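Local coordinates for dehalogenase (Rhodospirillaceae, PDB 6A41), which catalyses dehalogenation, probably as a halohydrin dehalogenase-like relative of the short-chain dehydrogenase/reductase superfamily, at the interface of chains A and B. Numbering follows the deposited sequence. Chains: chain A/B, dehalogenase.

Contact 1: the interface of chains A and B. Residues chain A 232, 235-238; chain B 235-238.
The imidazole rings of A:His235 and B:His235 meet across the local two-fold axis relating chains A and B, probably one interface of the four-chain assembly, each with a proline of the other subunit on one face and the other histidine at its rim. B:Pro238 CD lies over the face of the A:His235 ring, 3.4 Å from the ring centroid and offset toward the rim, a CH-pi contact that A:Pro238 repeats on B:His235; its exact closeness is doubtful, and no strength can be read from it. At the edge, in the plane of each ring, stands CD2 of the opposite histidine. The two side chains point tip to tip, and A:His235 NE2 and B:His235 NE2 are 2.7 Å apart in a hydrogen bond with 150° at the hydrogen. One NE2 would have to donate and the other accept at any moment, so the two rings are likely to be unequal in protonation; which is which is not seen. CG of each histidine is anti to the backbone N (chi1 -174°), which sends the ring toward the partner subunit. An alanine here, present in both chains, would probably lose the NE2–NE2 bond and leave both prolines without the rings they pack on. Farther out, A:Ile232 makes a looser contact through CG1, 4.1 Å from the carbonyl O of B:Pro238. B:Leu237 comes in obliquely, its CD1 methyl 3.6 Å from A:His235 CD2.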
loop_
_atom_site.group_PDB
_atom_site.type_symbol
_atom_site.label_atom_id
_atom_site.label_comp_id
_atom_site.label_asym_id
_atom_site.label_seq_id
_atom_site.Cartn_x
_atom_site.Cartn_y
_atom_site.Cartn_z
ATOM N N ILE A 232 14.027 -9.810 5.408
ATOM C CA ILE A 232 12.970 -9.377 4.567
ATOM C C ILE A 232 11.986 -10.548 4.429
ATOM O O ILE A 232 12.383 -11.641 4.002
ATOM C CB ILE A 232 13.470 -9.008 3.160
ATOM C CG1 ILE A 232 14.482 -7.880 3.322
ATOM C CG2 ILE A 232 12.316 -8.710 2.217
ATOM C CD1 ILE A 232 15.252 -7.547 2.034
ATOM N N HIS A 235 6.934 -9.777 1.777
ATOM C CA HIS A 235 6.938 -8.601 0.976
ATOM C C HIS A 235 6.736 -8.931 -0.515
ATOM O O HIS A 235 7.289 -9.898 -1.007
ATOM C CB HIS A 235 8.272 -7.840 1.098
ATOM C CG HIS A 235 8.279 -6.492 0.386
ATOM N ND1 HIS A 235 7.312 -5.518 0.582
ATOM C CD2 HIS A 235 9.166 -5.976 -0.504
ATOM C CE1 HIS A 235 7.637 -4.442 -0.156
ATOM N NE2 HIS A 235 8.766 -4.695 -0.815
ATOM N N VAL A 236 6.048 -8.023 -1.209
ATOM C CA VAL A 236 5.966 -8.071 -2.693
ATOM C C VAL A 236 6.795 -6.895 -3.269
ATOM O O VAL A 236 6.379 -5.745 -3.102
ATOM C CB VAL A 236 4.491 -7.939 -3.147
ATOM C CG1 VAL A 236 4.516 -7.885 -4.687
ATOM C CG2 VAL A 236 3.719 -9.094 -2.584
ATOM N N LEU A 237 7.984 -7.183 -3.778
ATOM C CA LEU A 237 8.981 -6.224 -4.230
ATOM C C LEU A 237 8.709 -5.879 -5.705
ATOM O O LEU A 237 8.960 -6.681 -6.634
ATOM C CB LEU A 237 10.353 -6.786 -4.025
ATOM C CG LEU A 237 11.595 -6.144 -4.553
ATOM C CD1 LEU A 237 11.489 -4.708 -4.357
ATOM C CD2 LEU A 237 12.825 -6.734 -3.824
ATOM N N PRO A 238 8.202 -4.662 -5.965
ATOM C CA PRO A 238 8.001 -4.216 -7.352
ATOM C C PRO A 238 9.270 -4.059 -8.152
ATOM O O PRO A 238 10.301 -3.522 -7.668
ATOM C CB PRO A 238 7.260 -2.896 -7.211
ATOM C CG PRO A 238 6.925 -2.894 -5.758
ATOM C CD PRO A 238 7.982 -3.577 -5.043
ATOM N N HIS B 235 10.808 2.866 -4.669
ATOM C CA HIS B 235 10.255 1.904 -3.778
ATOM C C HIS B 235 10.745 2.121 -2.334
ATOM O O HIS B 235 11.906 2.421 -2.122
ATOM C CB HIS B 235 10.648 0.470 -4.182
ATOM C CG HIS B 235 9.959 -0.612 -3.359
ATOM N ND1 HIS B 235 8.586 -0.675 -3.174
ATOM C CD2 HIS B 235 10.483 -1.677 -2.698
ATOM C CE1 HIS B 235 8.306 -1.768 -2.443
ATOM N NE2 HIS B 235 9.443 -2.398 -2.153
ATOM N N VAL B 236 9.856 1.827 -1.383
ATOM C CA VAL B 236 10.242 1.758 0.051
ATOM C C VAL B 236 10.202 0.274 0.498
ATOM O O VAL B 236 9.105 -0.286 0.578
ATOM C CB VAL B 236 9.252 2.585 0.907
ATOM C CG1 VAL B 236 9.660 2.363 2.377
ATOM C CG2 VAL B 236 9.321 4.015 0.459
ATOM N N LEU B 237 11.362 -0.352 0.625
ATOM C CA LEU B 237 11.548 -1.772 0.884
ATOM C C LEU B 237 11.538 -2.008 2.404
ATOM O O LEU B 237 12.501 -1.678 3.136
ATOM C CB LEU B 237 12.820 -2.241 0.248
ATOM C CG LEU B 237 13.408 -3.595 0.478
ATOM C CD1 LEU B 237 12.330 -4.571 0.474
ATOM C CD2 LEU B 237 14.453 -3.892 -0.622
ATOM N N PRO B 238 10.453 -2.605 2.924
ATOM C CA PRO B 238 10.401 -2.952 4.352
ATOM C C PRO B 238 11.404 -3.994 4.782
ATOM O O PRO B 238 11.634 -5.022 4.092
ATOM C CB PRO B 238 8.973 -3.427 4.565
ATOM C CG PRO B 238 8.336 -3.051 3.270
ATOM C CD PRO B 238 9.326 -3.165 2.221
#

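Contact 2: the interface of chains A and B. Residues chain A 216, 220, 237-239, 241-242; chain B 223, 228, 231-232.
A backbone hydrogen bond joins the loops of the two subunits, from A:Gly241 N to B:Phe231 O at 3.0 Å, with A:Gly241 in a left-handed helical conformation (phi 63°). This off-axis patch of the A–B interface, which has a twin by symmetry, probably contributes to holding the two subunits together. The same amide nitrogen stands over one face of the B:Phe231 ring, offset toward the rim. A:Gly241 CA lies 3.6 Å from B:Phe231 CE1, so the glycine backbone packs against the aromatic ring with no side chain intervening. At the edge of that ring, in its plane, is A:His239 ND1; the two rings meet edge-to-face, their planes 59° apart. The histidine's other nitrogen turns to water 1, with A:His239 NE2 2.9 Å from the water oxygen. This water also bonds to the carbonyl O of B:Gly228 and to the amide N of B:Phe231, so one solvent molecule ties the imidazole to two backbone groups of the partner. A:Glu216 crosses B:Phe231 at about a right angle, its carboxylate OE1 3.6 Å from B:Phe231 CB. B:Ile232 runs across A:His239 and carries its CG1 beside the backbone N (chi1 -60°); from there CG1 reaches A:His239 CD2 at 3.7 Å while CD1 extends tip to tip toward A:Thr220. That threonine is held within its own helix, 214-225, by a bond from its hydroxyl OG1 to A:Glu216 O, 2.9 Å away. The same OG1 sits at the edge of the B:Phe223 ring, in plane, 3.6 Å from its CZ atom.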
loop_
_atom_site.group_PDB
_atom_site.type_symbol
_atom_site.label_atom_id
_atom_site.label_comp_id
_atom_site.label_asym_id
_atom_site.label_seq_id
_atom_site.Cartn_x
_atom_site.Cartn_y
_atom_site.Cartn_z
ATOM N N GLU A 216 18.402 -8.462 -14.434
ATOM C CA GLU A 216 17.980 -7.581 -13.337
ATOM C C GLU A 216 16.932 -8.281 -12.492
ATOM O O GLU A 216 17.026 -8.290 -11.234
ATOM C CB GLU A 216 17.426 -6.212 -13.802
ATOM C CG GLU A 216 18.508 -5.301 -14.296
ATOM C CD GLU A 216 18.058 -4.103 -15.190
ATOM O OE1 GLU A 216 17.072 -4.171 -15.924
ATOM O OE2 GLU A 216 18.772 -3.079 -15.108
ATOM N N THR A 220 17.483 -9.702 -8.664
ATOM C CA THR A 220 16.502 -9.456 -7.588
ATOM C C THR A 220 16.052 -10.677 -6.859
ATOM O O THR A 220 16.008 -10.745 -5.631
ATOM C CB THR A 220 15.365 -8.558 -8.118
ATOM O OG1 THR A 220 15.949 -7.326 -8.672
ATOM C CG2 THR A 220 14.481 -8.222 -7.014
ATOM N N LEU A 237 7.984 -7.183 -3.778
ATOM C CA LEU A 237 8.981 -6.224 -4.230
ATOM C C LEU A 237 8.709 -5.879 -5.705
ATOM O O LEU A 237 8.960 -6.681 -6.634
ATOM C CB LEU A 237 10.353 -6.786 -4.025
ATOM C CG LEU A 237 11.595 -6.144 -4.553
ATOM C CD1 LEU A 237 11.489 -4.708 -4.357
ATOM C CD2 LEU A 237 12.825 -6.734 -3.824
ATOM N N PRO A 238 8.202 -4.662 -5.965
ATOM C CA PRO A 238 8.001 -4.216 -7.352
ATOM C C PRO A 238 9.270 -4.059 -8.152
ATOM O O PRO A 238 10.301 -3.522 -7.668
ATOM C CB PRO A 238 7.260 -2.896 -7.211
ATOM C CG PRO A 238 6.925 -2.894 -5.758
ATOM C CD PRO A 238 7.982 -3.577 -5.043
ATOM N N HIS A 239 9.246 -4.635 -9.340
ATOM C CA HIS A 239 10.395 -4.684 -10.219
ATOM C C HIS A 239 9.900 -4.372 -11.623
ATOM O O HIS A 239 9.802 -5.178 -12.444
ATOM C CB HIS A 239 11.041 -6.058 -10.136
ATOM C CG HIS A 239 12.325 -6.148 -10.866
ATOM N ND1 HIS A 239 12.371 -6.357 -12.221
ATOM C CD2 HIS A 239 13.606 -6.017 -10.445
ATOM C CE1 HIS A 239 13.652 -6.406 -12.603
ATOM N NE2 HIS A 239 14.426 -6.230 -11.554
ATOM N N GLY A 241 10.673 -0.836 -13.145
ATOM C CA GLY A 241 11.196 0.403 -13.608
ATOM C C GLY A 241 10.532 1.659 -13.069
ATOM O O GLY A 241 10.535 2.674 -13.718
ATOM N N GLY A 242 9.904 1.535 -11.935
ATOM C CA GLY A 242 9.106 2.636 -11.345
ATOM C C GLY A 242 7.592 2.694 -11.722
ATOM O O GLY A 242 6.875 3.510 -11.193
ATOM N N PHE B 223 22.524 -4.159 -1.864
ATOM C CA PHE B 223 21.819 -4.658 -3.002
ATOM C C PHE B 223 21.169 -3.476 -3.836
ATOM O O PHE B 223 21.383 -3.432 -5.094
ATOM C CB PHE B 223 20.724 -5.698 -2.609
ATOM C CG PHE B 223 19.780 -6.011 -3.810
ATOM C CD1 PHE B 223 20.262 -6.687 -4.901
ATOM C CD2 PHE B 223 18.478 -5.524 -3.806
ATOM C CE1 PHE B 223 19.464 -6.913 -6.079
ATOM C CE2 PHE B 223 17.642 -5.743 -4.896
ATOM C CZ PHE B 223 18.132 -6.414 -5.995
ATOM N N GLY B 228 22.574 -4.907 -10.301
ATOM C CA GLY B 228 21.496 -5.816 -10.389
ATOM C C GLY B 228 20.151 -5.231 -9.936
ATOM O O GLY B 228 19.110 -5.732 -10.363
ATOM N N PHE B 231 16.537 -1.910 -12.061
ATOM C CA PHE B 231 15.182 -1.762 -12.521
ATOM C C PHE B 231 14.223 -1.553 -11.301
ATOM O O PHE B 231 12.996 -1.606 -11.467
ATOM C CB PHE B 231 14.749 -2.936 -13.406
ATOM C CG PHE B 231 13.711 -2.579 -14.427
ATOM C CD1 PHE B 231 13.922 -1.521 -15.291
ATOM C CD2 PHE B 231 12.478 -3.255 -14.521
ATOM C CE1 PHE B 231 12.970 -1.143 -16.288
ATOM C CE2 PHE B 231 11.536 -2.893 -15.488
ATOM C CZ PHE B 231 11.758 -1.856 -16.336
ATOM N N ILE B 232 14.771 -1.408 -10.102
ATOM C CA ILE B 232 13.981 -1.121 -8.960
ATOM C C ILE B 232 14.107 0.384 -8.682
ATOM O O ILE B 232 15.225 0.887 -8.503
ATOM C CB ILE B 232 14.475 -1.878 -7.715
ATOM C CG1 ILE B 232 14.390 -3.367 -8.028
ATOM C CG2 ILE B 232 13.734 -1.438 -6.464
ATOM C CD1 ILE B 232 15.064 -4.262 -6.975
HETATM O O HOH W 1 16.668 -4.562 -10.967
#

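The C-alpha centres of contact 1 and contact 2 are about 10 Å apart, and both include A:Leu237 and A:Pro238 of strand 236-239. This short strand therefore presents residues to two neighbouring patches of one two-fold interface: contact 1 lies at the symmetry axis, whereas contact 2 is off it and has a twin with the chains exchanged. Contact 2 adds helix 214-225 from both subunits and the 3-10 helix 227-229 of chain B. Such continuity suggests one continuous A–B interface within the deposited four-chain assembly, although the structure alone does not show which oligomer forms in solution.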